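Local coordinates for phosphosugar isomerase (Escherichia coli O6:H1, PDB 5UQI), which probably interconverts arabinose-5-phosphate and ribulose-5-phosphate as a sugar isomerase (SIS) domain protein of the GutQ/KpsF subfamily, at residues A[79-84]-A[107-112]; A[33-38]-A[166-171]. All coordinates share one frame; numbering follows the deposited sequence.

Contact 1 (A[79-84]-A[107-112])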
ATOM      1  N   GLU A  79      12.079  -4.372 -11.090  1.00 12.04           N
ATOM      2  CA  GLU A  79      12.728  -3.327 -11.870  1.00 12.86           C
ATOM      3  C   GLU A  79      13.661  -2.437 -11.010  1.00 13.02           C
ATOM      4  O   GLU A  79      14.702  -1.987 -11.512  1.00 13.68           O
ATOM      5  CB  GLU A  79      11.670  -2.428 -12.565  1.00 13.42           C
ATOM      6  CG  GLU A  79      10.762  -3.283 -13.525  1.00 17.34           C
ATOM      7  CD  GLU A  79      11.597  -3.982 -14.593  1.00 20.50           C
ATOM      8  OE1 GLU A  79      12.519  -3.273 -15.162  1.00 22.86           O
ATOM      9  OE2 GLU A  79      11.499  -5.232 -14.793  1.00 17.31           O
ATOM     10  N   ALA A  80      13.298  -2.212  -9.727  1.00 12.26           N
ATOM     11  CA  ALA A  80      14.144  -1.446  -8.841  1.00 12.68           C
ATOM     12  C   ALA A  80      15.566  -2.000  -8.812  1.00 12.52           C
ATOM     13  O   ALA A  80      16.505  -1.236  -8.873  1.00 13.79           O
ATOM     14  CB  ALA A  80      13.510  -1.491  -7.444  1.00 13.67           C
ATOM     15  N   VAL A  81      15.695  -3.327  -8.721  1.00 12.90           N
ATOM     16  CA  VAL A  81      17.077  -3.885  -8.531  1.00 12.80           C
ATOM     17  C   VAL A  81      17.776  -4.058  -9.886  1.00 14.06           C
ATOM     18  O   VAL A  81      18.915  -4.526  -9.970  1.00 15.44           O
ATOM     19  CB  VAL A  81      17.051  -5.186  -7.709  1.00 13.13           C
ATOM     20  CG1 VAL A  81      16.515  -4.896  -6.312  1.00 16.07           C
ATOM     21  CG2 VAL A  81      16.371  -6.372  -8.433  1.00 13.62           C
ATOM     22  N   HIS A  82      17.069  -3.747 -10.981  1.00 14.80           N
ATOM     23  CA  HIS A  82      17.638  -3.680 -12.326  1.00 15.25           C
ATOM     24  C   HIS A  82      17.790  -2.242 -12.804  1.00 14.60           C
ATOM     25  O   HIS A  82      17.807  -2.010 -14.005  1.00 18.12           O
ATOM     26  CB  HIS A  82      16.825  -4.551 -13.298  1.00 15.57           C
ATOM     27  CG  HIS A  82      16.887  -5.997 -12.944  1.00 18.02           C
ATOM     28  ND1 HIS A  82      17.861  -6.837 -13.441  1.00 25.79           N
ATOM     29  CD2 HIS A  82      16.123  -6.753 -12.128  1.00 17.84           C
ATOM     30  CE1 HIS A  82      17.704  -8.046 -12.928  1.00 25.45           C
ATOM     31  NE2 HIS A  82      16.687  -8.016 -12.094  1.00 21.66           N
ATOM     32  N   GLY A  83      17.930  -1.298 -11.885  1.00 13.75           N
ATOM     33  CA  GLY A  83      18.294   0.071 -12.244  1.00 13.07           C
ATOM     34  C   GLY A  83      17.311   1.097 -11.729  1.00 12.94           C
ATOM     35  O   GLY A  83      17.668   2.235 -11.602  1.00 14.23           O
ATOM     36  N   ASP A  84      16.043   0.685 -11.551  1.00 12.75           N
ATOM     37  CA  ASP A  84      15.013   1.712 -11.258  1.00 13.14           C
ATOM     38  C   ASP A  84      15.140   2.284  -9.872  1.00 13.14           C
ATOM     39  O   ASP A  84      14.466   3.285  -9.560  1.00 13.89           O
ATOM     40  CB  ASP A  84      13.550   1.194 -11.485  1.00 14.08           C
ATOM     41  CG  ASP A  84      13.186   0.997 -12.959  1.00 16.70           C
ATOM     42  OD1 ASP A  84      14.041   1.032 -13.858  1.00 19.22           O
ATOM     43  OD2 ASP A  84      11.954   0.771 -13.229  1.00 17.65           O
ATOM     44  N   LEU A 107      12.549  -7.759  -0.456  1.00 17.41           N
ATOM     45  CA  LEU A 107      13.709  -7.639   0.480  1.00 17.72           C
ATOM     46  C   LEU A 107      15.001  -7.317  -0.266  1.00 19.16           C
ATOM     47  O   LEU A 107      15.909  -6.720   0.349  1.00 18.06           O
ATOM     48  CB  LEU A 107      13.932  -8.926   1.230  1.00 18.40           C
ATOM     49  CG  LEU A 107      12.719  -9.385   1.992  1.00 17.80           C
ATOM     50  CD1 LEU A 107      12.941 -10.735   2.677  1.00 20.31           C
ATOM     51  CD2 LEU A 107      12.230  -8.435   3.060  1.00 18.95           C
ATOM     52  N   ALA A 108      15.118  -7.765  -1.531  1.00 17.02           N
ATOM     53  CA  ALA A 108      16.305  -7.487  -2.341  1.00 17.25           C
ATOM     54  C   ALA A 108      16.568  -6.020  -2.578  1.00 16.68           C
ATOM     55  O   ALA A 108      17.703  -5.628  -2.879  1.00 18.19           O
ATOM     56  CB  ALA A 108      16.185  -8.193  -3.685  1.00 17.82           C
ATOM     57  N   THR A 109      15.538  -5.164  -2.436  1.00 14.77           N
ATOM     58  CA  THR A 109      15.766  -3.769  -2.576  1.00 14.92           C
ATOM     59  C   THR A 109      16.429  -3.088  -1.373  1.00 14.85           C
ATOM     60  O   THR A 109      16.856  -1.923  -1.425  1.00 16.40           O
ATOM     61  CB  THR A 109      14.454  -2.969  -2.806  1.00 15.89           C
ATOM     62  OG1 THR A 109      13.651  -2.961  -1.634  1.00 16.07           O
ATOM     63  CG2 THR A 109      13.650  -3.485  -4.023  1.00 16.68           C
ATOM     64  N   LEU A 110      16.401  -3.798  -0.222  1.00 16.80           N
ATOM     65  CA  LEU A 110      16.692  -3.100   1.051  1.00 17.70           C
ATOM     66  C   LEU A 110      18.179  -2.667   1.283  1.00 16.84           C
ATOM     67  O   LEU A 110      18.407  -1.555   1.708  1.00 18.38           O
ATOM     68  CB  LEU A 110      16.191  -3.924   2.243  1.00 17.83           C
ATOM     69  CG  LEU A 110      14.666  -4.055   2.266  1.00 19.33           C
ATOM     70  CD1 LEU A 110      14.323  -5.043   3.331  1.00 19.59           C
ATOM     71  CD2 LEU A 110      14.024  -2.716   2.574  1.00 20.25           C
ATOM     72  N   PRO A 111      19.151  -3.538   0.941  1.00 17.69           N
ATOM     73  CA  PRO A 111      20.531  -3.026   1.133  1.00 19.06           C
ATOM     74  C   PRO A 111      20.844  -1.727   0.400  1.00 19.33           C
ATOM     75  O   PRO A 111      21.398  -0.781   1.003  1.00 19.67           O
ATOM     76  CB  PRO A 111      21.388  -4.186   0.647  1.00 18.17           C
ATOM     77  CG  PRO A 111      20.559  -5.418   0.838  1.00 18.07           C
ATOM     78  CD  PRO A 111      19.146  -4.925   0.474  1.00 17.56           C
ATOM     79  N   SER A 112      20.385  -1.613  -0.889  1.00 16.84           N
ATOM     80  CA  SER A 112      20.597  -0.387  -1.562  1.00 17.18           C
ATOM     81  C   SER A 112      19.808   0.752  -0.937  1.00 17.54           C
ATOM     82  O   SER A 112      20.298   1.837  -0.820  1.00 16.78           O
ATOM     83  CB  SER A 112      20.235  -0.490  -3.077  1.00 17.83           C
ATOM     84  OG  SER A 112      21.117  -1.422  -3.740  1.00 19.28           O
TER
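Val-81 and Thr-109 meet methyl to methyl where helix 77-84 and the turn before helix 110-116 come together in the SIS fold, a parallel sheet flanked by helices, beside strand 72-76, outermost in this chain's sheet. Helix 77-84 follows directly from that strand, whereas Thr-109 lies in the type I turn Leu-107 to Leu-110. The valine has the larger share of the buried surface, and it works with a single branch: CG1, standing anti to the carbonyl carbon and beside the backbone N, reaches over to the turn. Val-81 CG1 lies 3.9 Å from Thr-109 CG2. The same Val-81 methyl is 3.7 Å from the carbonyl O of Ala-108, with Ala-108 CB slightly farther off. One methyl is thus placed against both side chains and the peptide carbonyl between them.

Thr-109 answers with its own methyl. Its hydroxyl stands between the backbone N and the carbonyl carbon (chi1 69°) and is hydrogen-bonded to the carbonyl O of Ile-106, in the short helix 104-107 just before the turn, so the threonine offers this contact its methyl. Ala-80, a buried residue that also packs on Val-75 of strand 72-76, brings in its CB as the second neighbour of this methyl. A Schellman motif with Gly-83 at C-prime closes the helix just beyond, through Asp-84 N to Glu-79 O and a weak bond from Gly-83 N to Ala-80 O. Glu-79 O also accepts from His-82 N, on the opposite face of its plane from Asp-84 N. In the methyl cluster itself, Thr-109 CG2 lies 4.0 Å from Ala-80 CB.

Contact 2 (A[33-38]-A[166-171]); sequences ANLIKV and DAVALA
Val-168 presents one methyl to each of two successive residues of helix 32-41, and the side-chain contacts are all apolar. Val-168 CG2 meets Leu-35 CD2 at 4.0 Å, the two side chains crossing at about a right angle. The other branch, Val-168 CG1, is 4.0 Å from Ile-36 CD1, and here the side chains run past each other in opposite directions. The CA-CB bond of Ile-36 does not itself aim at helix 156-175; chi1 of -71° and chi2 of -69° bring the end of the side chain nearer. Ile-36 CD1 also comes to 4.1 Å from Ala-171 CB, one helical turn beyond the valine.

The short axes approach to 10.8 Å and cross at -54°. This packing joins helix 32-41, which leads into the first strand, to the long helix 156-175 in the helical layer of the SIS fold's alpha/beta sandwich. Leu-35 also rests on Ile-121 and Phe-123 of strand 120-124, while Ile-36 extends the helix-helix interface to Leu-172 and Leu-175.

Away from the seam, a salt bridge from Asp-166 OD1 to Lys-60 NZ ties helix 156-175 to helix 52-67, where Ala-169 also packs on Thr-64 and Phe-65.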
ATOM      1  N   ALA A  33      -1.367   7.765  12.709  1.00 22.22           N
ATOM      2  CA  ALA A  33      -1.071   9.165  12.885  1.00 22.34           C
ATOM      3  C   ALA A  33       0.377   9.457  12.524  1.00 22.23           C
ATOM      4  O   ALA A  33       0.659  10.449  11.833  1.00 22.46           O
ATOM      5  CB  ALA A  33      -1.381   9.575  14.324  1.00 23.36           C
ATOM      6  N   ASN A  34       1.311   8.607  12.984  1.00 23.55           N
ATOM      7  CA  ASN A  34       2.713   8.780  12.610  1.00 22.79           C
ATOM      8  C   ASN A  34       2.874   8.640  11.082  1.00 20.27           C
ATOM      9  O   ASN A  34       3.638   9.408  10.491  1.00 21.56           O
ATOM     10  CB  ASN A  34       3.592   7.741  13.272  1.00 27.14           C
ATOM     11  CG  ASN A  34       3.894   8.107  14.689  1.00 34.57           C
ATOM     12  OD1 ASN A  34       3.776   9.279  15.087  1.00 36.89           O
ATOM     13  ND2 ASN A  34       4.266   7.130  15.454  1.00 35.52           N
ATOM     14  N   LEU A  35       2.089   7.747  10.474  1.00 19.74           N
ATOM     15  CA  LEU A  35       2.166   7.586   8.993  1.00 18.63           C
ATOM     16  C   LEU A  35       1.811   8.909   8.298  1.00 18.31           C
ATOM     17  O   LEU A  35       2.536   9.396   7.389  1.00 18.49           O
ATOM     18  CB  LEU A  35       1.282   6.412   8.562  1.00 17.49           C
ATOM     19  CG  LEU A  35       1.140   6.256   7.022  1.00 19.46           C
ATOM     20  CD1 LEU A  35       2.518   5.911   6.409  1.00 19.88           C
ATOM     21  CD2 LEU A  35       0.144   5.165   6.729  1.00 19.25           C
ATOM     22  N   ILE A  36       0.705   9.515   8.747  1.00 18.45           N
ATOM     23  CA  ILE A  36       0.272  10.781   8.167  1.00 19.23           C
ATOM     24  C   ILE A  36       1.346  11.862   8.324  1.00 18.68           C
ATOM     25  O   ILE A  36       1.648  12.591   7.388  1.00 18.70           O
ATOM     26  CB  ILE A  36      -1.103  11.250   8.744  1.00 20.38           C
ATOM     27  CG1 ILE A  36      -2.244  10.365   8.241  1.00 22.31           C
ATOM     28  CG2 ILE A  36      -1.361  12.731   8.408  1.00 21.64           C
ATOM     29  CD1 ILE A  36      -2.561  10.501   6.773  1.00 24.66           C
ATOM     30  N   LYS A  37       1.893  12.010   9.527  1.00 21.16           N
ATOM     31  CA  LYS A  37       2.942  12.991   9.770  1.00 22.01           C
ATOM     32  C   LYS A  37       4.181  12.824   8.930  1.00 21.55           C
ATOM     33  O   LYS A  37       4.681  13.794   8.410  1.00 22.23           O
ATOM     34  CB  LYS A  37       3.289  12.990  11.259  1.00 22.88           C
ATOM     35  CG  LYS A  37       2.090  13.391  12.100  1.00 29.20           C
ATOM     36  CD  LYS A  37       2.410  13.326  13.588  1.00 32.02           C
ATOM     37  CE  LYS A  37       1.149  13.530  14.400  1.00 37.14           C
ATOM     38  NZ  LYS A  37       1.476  13.333  15.839  1.00 42.35           N
ATOM     39  N   VAL A  38       4.656  11.588   8.769  1.00 19.68           N
ATOM     40  CA  VAL A  38       5.837  11.301   7.919  1.00 19.46           C
ATOM     41  C   VAL A  38       5.508  11.695   6.492  1.00 18.77           C
ATOM     42  O   VAL A  38       6.296  12.370   5.844  1.00 19.37           O
ATOM     43  CB  VAL A  38       6.262   9.831   7.923  1.00 20.54           C
ATOM     44  CG1 VAL A  38       7.331   9.553   6.862  1.00 22.27           C
ATOM     45  CG2 VAL A  38       6.777   9.394   9.305  1.00 21.71           C
ATOM     46  N   ASP A 166      -6.173   4.174   0.108  1.00 14.35           N
ATOM     47  CA  ASP A 166      -7.096   5.193  -0.394  1.00 14.29           C
ATOM     48  C   ASP A 166      -7.451   6.177   0.752  1.00 15.28           C
ATOM     49  O   ASP A 166      -7.456   7.413   0.519  1.00 15.78           O
ATOM     50  CB  ASP A 166      -8.415   4.627  -0.863  1.00 15.55           C
ATOM     51  CG  ASP A 166      -8.407   4.033  -2.268  1.00 19.18           C
ATOM     52  OD1 ASP A 166      -7.419   4.153  -2.985  1.00 20.79           O
ATOM     53  OD2 ASP A 166      -9.527   3.456  -2.609  1.00 20.57           O
ATOM     54  N   ALA A 167      -7.703   5.612   1.941  1.00 15.63           N
ATOM     55  CA  ALA A 167      -8.104   6.470   3.077  1.00 15.78           C
ATOM     56  C   ALA A 167      -6.949   7.376   3.492  1.00 16.24           C
ATOM     57  O   ALA A 167      -7.168   8.542   3.792  1.00 16.69           O
ATOM     58  CB  ALA A 167      -8.540   5.609   4.258  1.00 16.23           C
ATOM     59  N   VAL A 168      -5.707   6.847   3.515  1.00 16.09           N
ATOM     60  CA  VAL A 168      -4.538   7.668   3.766  1.00 15.87           C
ATOM     61  C   VAL A 168      -4.415   8.794   2.754  1.00 15.41           C
ATOM     62  O   VAL A 168      -4.208   9.964   3.091  1.00 17.42           O
ATOM     63  CB  VAL A 168      -3.274   6.802   3.856  1.00 15.51           C
ATOM     64  CG1 VAL A 168      -2.055   7.709   3.945  1.00 17.50           C
ATOM     65  CG2 VAL A 168      -3.415   5.831   5.050  1.00 16.09           C
ATOM     66  N   ALA A 169      -4.538   8.461   1.456  1.00 14.11           N
ATOM     67  CA  ALA A 169      -4.463   9.456   0.417  1.00 12.56           C
ATOM     68  C   ALA A 169      -5.524  10.557   0.639  1.00 14.97           C
ATOM     69  O   ALA A 169      -5.196  11.731   0.498  1.00 15.61           O
ATOM     70  CB  ALA A 169      -4.719   8.766  -0.978  1.00 13.75           C
ATOM     71  N   LEU A 170      -6.758  10.131   0.912  1.00 15.54           N
ATOM     72  CA  LEU A 170      -7.849  11.125   1.073  1.00 15.20           C
ATOM     73  C   LEU A 170      -7.663  11.970   2.327  1.00 17.35           C
ATOM     74  O   LEU A 170      -7.978  13.176   2.270  1.00 18.28           O
ATOM     75  CB  LEU A 170      -9.219  10.459   1.038  1.00 16.61           C
ATOM     76  CG  LEU A 170      -9.553   9.877  -0.360  1.00 21.06           C
ATOM     77  CD1 LEU A 170     -10.824   9.011  -0.308  1.00 20.77           C
ATOM     78  CD2 LEU A 170      -9.615  10.907  -1.473  1.00 22.29           C
ATOM     79  N   ALA A 171      -7.109  11.388   3.403  1.00 17.70           N
ATOM     80  CA  ALA A 171      -6.860  12.190   4.621  1.00 18.20           C
ATOM     81  C   ALA A 171      -5.754  13.201   4.346  1.00 18.81           C
ATOM     82  O   ALA A 171      -5.897  14.358   4.662  1.00 20.11           O
ATOM     83  CB  ALA A 171      -6.462  11.274   5.748  1.00 18.45           C
TER

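The two contacts lie in two separate places in one alpha/beta domain, with centres 25 Å apart and nearest atoms about 15 Å apart, so they do not touch. Along the chain contact 1 lies within the loop of chain closed by contact 2: helix 32-41 precedes the first strand of the parallel sheet, helix 156-175 follows the last, and 79-84 and 107-112 fall between them. Contact 2 thus brings together helices from before and after the whole sheet, whereas contact 1 joins elements that follow strands 72-76 and 93-97. In contact 1 the Thr-109 side chain is about 11 Å from the bound arabinose-5-phosphate, so it does not line the pocket.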